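Local coordinates for EmGH1 (PDB 5Z87), which probably hydrolyses beta-glucosidic bonds as a glycoside hydrolase family 3 enzyme of the marine bacterium Erythrobacter marinus, at residues 508-511 with 512-516. Numbering follows the deposited sequence.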
ATOM      1  N   PRO A 508      27.160 -14.699  -9.307  1.00 30.90           N
ATOM      2  CA  PRO A 508      26.774 -16.004  -8.746  1.00 38.11           C
ATOM      3  C   PRO A 508      27.824 -17.091  -8.918  1.00 35.73           C
ATOM      4  O   PRO A 508      28.039 -17.865  -7.979  1.00 33.79           O
ATOM      5  CB  PRO A 508      25.487 -16.338  -9.508  1.00 33.87           C
ATOM      6  CG  PRO A 508      24.948 -15.019  -9.933  1.00 37.94           C
ATOM      7  CD  PRO A 508      26.140 -14.168 -10.227  1.00 32.82           C
ATOM      8  N   ALA A 509      28.484 -17.175 -10.083  1.00 39.46           N
ATOM      9  CA  ALA A 509      29.461 -18.248 -10.297  1.00 38.72           C
ATOM     10  C   ALA A 509      30.663 -18.095  -9.375  1.00 37.86           C
ATOM     11  O   ALA A 509      31.138 -19.080  -8.796  1.00 40.40           O
ATOM     12  CB  ALA A 509      29.915 -18.288 -11.755  1.00 23.12           C
ATOM     13  N   ARG A 510      31.171 -16.869  -9.224  1.00 33.07           N
ATOM     14  CA  ARG A 510      32.237 -16.646  -8.257  1.00 26.34           C
ATOM     15  C   ARG A 510      31.776 -17.014  -6.852  1.00 32.63           C
ATOM     16  O   ARG A 510      32.516 -17.651  -6.092  1.00 38.25           O
ATOM     17  CB  ARG A 510      32.709 -15.193  -8.322  1.00 37.57           C
ATOM     18  CG  ARG A 510      33.589 -14.787  -7.156  1.00 36.41           C
ATOM     19  CD  ARG A 510      34.347 -13.484  -7.411  1.00 38.54           C
ATOM     20  NE  ARG A 510      35.114 -13.085  -6.222  1.00 43.74           N
ATOM     21  CZ  ARG A 510      36.286 -13.619  -5.874  1.00 51.11           C
ATOM     22  NH1 ARG A 510      36.833 -14.572  -6.622  1.00 48.42           N
ATOM     23  NH2 ARG A 510      36.914 -13.209  -4.776  1.00 44.62           N
ATOM     24  N   ASN A 511      30.537 -16.662  -6.506  1.00 30.19           N
ATOM     25  CA  ASN A 511      30.013 -16.976  -5.179  1.00 31.65           C
ATOM     26  C   ASN A 511      29.929 -18.481  -4.949  1.00 24.58           C
ATOM     27  O   ASN A 511      30.187 -18.958  -3.841  1.00 30.38           O
ATOM     28  CB  ASN A 511      28.633 -16.338  -4.998  1.00 32.02           C
ATOM     29  CG  ASN A 511      28.703 -14.906  -4.485  1.00 33.34           C
ATOM     30  OD1 ASN A 511      29.640 -14.521  -3.784  1.00 37.11           O
ATOM     31  ND2 ASN A 511      27.691 -14.116  -4.819  1.00 31.73           N
ATOM     32  N   ARG A 512      29.546 -19.246  -5.974  1.00 28.87           N
ATOM     33  CA  ARG A 512      29.503 -20.700  -5.825  1.00 31.05           C
ATOM     34  C   ARG A 512      30.882 -21.273  -5.529  1.00 34.07           C
ATOM     35  O   ARG A 512      31.024 -22.146  -4.663  1.00 34.39           O
ATOM     36  CB  ARG A 512      28.917 -21.342  -7.075  1.00 35.59           C
ATOM     37  CG  ARG A 512      27.553 -20.816  -7.368  1.00 37.45           C
ATOM     38  CD  ARG A 512      26.673 -21.770  -8.108  1.00 37.00           C
ATOM     39  NE  ARG A 512      25.298 -21.412  -7.778  1.00 64.02           N
ATOM     40  CZ  ARG A 512      24.575 -20.514  -8.443  1.00 56.78           C
ATOM     41  NH1 ARG A 512      23.335 -20.242  -8.046  1.00 51.08           N
ATOM     42  NH2 ARG A 512      25.085 -19.902  -9.510  1.00 51.73           N
ATOM     43  N   ARG A 513      31.913 -20.783  -6.227  1.00 37.75           N
ATOM     44  CA  ARG A 513      33.275 -21.199  -5.908  1.00 31.37           C
ATOM     45  C   ARG A 513      33.638 -20.816  -4.482  1.00 34.90           C
ATOM     46  O   ARG A 513      34.254 -21.610  -3.757  1.00 40.81           O
ATOM     47  CB  ARG A 513      34.263 -20.592  -6.907  1.00 35.21           C
ATOM     48  CG  ARG A 513      33.949 -20.945  -8.357  1.00 32.35           C
ATOM     49  CD  ARG A 513      35.115 -20.611  -9.285  1.00 42.91           C
ATOM     50  NE  ARG A 513      35.323 -19.168  -9.440  1.00 50.02           N
ATOM     51  CZ  ARG A 513      34.726 -18.414 -10.366  1.00 43.39           C
ATOM     52  NH1 ARG A 513      34.984 -17.109 -10.432  1.00 42.26           N
ATOM     53  NH2 ARG A 513      33.869 -18.959 -11.227  1.00 37.76           N
ATOM     54  N   LEU A 514      33.244 -19.611  -4.047  1.00 32.28           N
ATOM     55  CA  LEU A 514      33.555 -19.201  -2.682  1.00 24.07           C
ATOM     56  C   LEU A 514      32.806 -20.049  -1.666  1.00 23.92           C
ATOM     57  O   LEU A 514      33.308 -20.270  -0.559  1.00 26.82           O
ATOM     58  CB  LEU A 514      33.237 -17.719  -2.486  1.00 33.47           C
ATOM     59  CG  LEU A 514      34.121 -16.720  -3.236  1.00 41.60           C
ATOM     60  CD1 LEU A 514      33.467 -15.333  -3.265  1.00 34.48           C
ATOM     61  CD2 LEU A 514      35.536 -16.662  -2.624  1.00 27.89           C
ATOM     62  N   ILE A 515      31.615 -20.533  -2.022  1.00 28.15           N
ATOM     63  CA  ILE A 515      30.866 -21.412  -1.128  1.00 34.24           C
ATOM     64  C   ILE A 515      31.591 -22.744  -0.958  1.00 30.82           C
ATOM     65  O   ILE A 515      31.781 -23.228   0.166  1.00 32.52           O
ATOM     66  CB  ILE A 515      29.433 -21.618  -1.654  1.00 26.50           C
ATOM     67  CG1 ILE A 515      28.591 -20.360  -1.434  1.00 33.67           C
ATOM     68  CG2 ILE A 515      28.797 -22.825  -0.984  1.00 25.50           C
ATOM     69  CD1 ILE A 515      27.273 -20.393  -2.198  1.00 28.92           C
ATOM     70  N   ALA A 516      31.998 -23.357  -2.077  1.00 30.42           N
ATOM     71  CA  ALA A 516      32.785 -24.590  -2.028  1.00 37.13           C
ATOM     72  C   ALA A 516      34.028 -24.429  -1.155  1.00 30.59           C
ATOM     73  O   ALA A 516      34.326 -25.285  -0.312  1.00 37.30           O
ATOM     74  CB  ALA A 516      33.171 -25.014  -3.448  1.00 29.52           C
TER
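Leu514 rests its CD1 methyl above the rim of one face of the Arg510 guanidinium and against that arginine's aliphatic stem, with CD1 3.9 Å from Arg510 CG. The stem runs out straight from the helix, CG anti to the backbone N (chi1 167°), and carries the charged end to a salt bridge between NH2 and Glu490, which the Leu514 side chain also touches. In Arg513 a bend at chi3 (-69°) folds the guanidinium back over the preceding turn, where one face covers Ala509 O and Arg510 CA, and NH1 comes 3.6 Å from Arg510 CB. Arg512 reaches back along the helix as well, NH2 3.6 Å from Pro508 CB, while its NE forms a salt bridge with Glu563. Beneath run successive i to i+4 backbone bonds, among them Leu514 N to Arg510 O (2.9 Å). The buried amide of Asn511 is gripped at both ends, OD1 by Ala484 N and ND2 by Glu560, and Ile515 packs on helix 561-569. At the helix start, Asp507 OD2 accepts a hydrogen bond from Arg510 N, the N-cap pattern. These are the opening turns of the helix in a beta-alpha-beta crossover from strand 476-480 to strand 527-533, within the alpha/beta sandwich of the family 3 C-terminal domain.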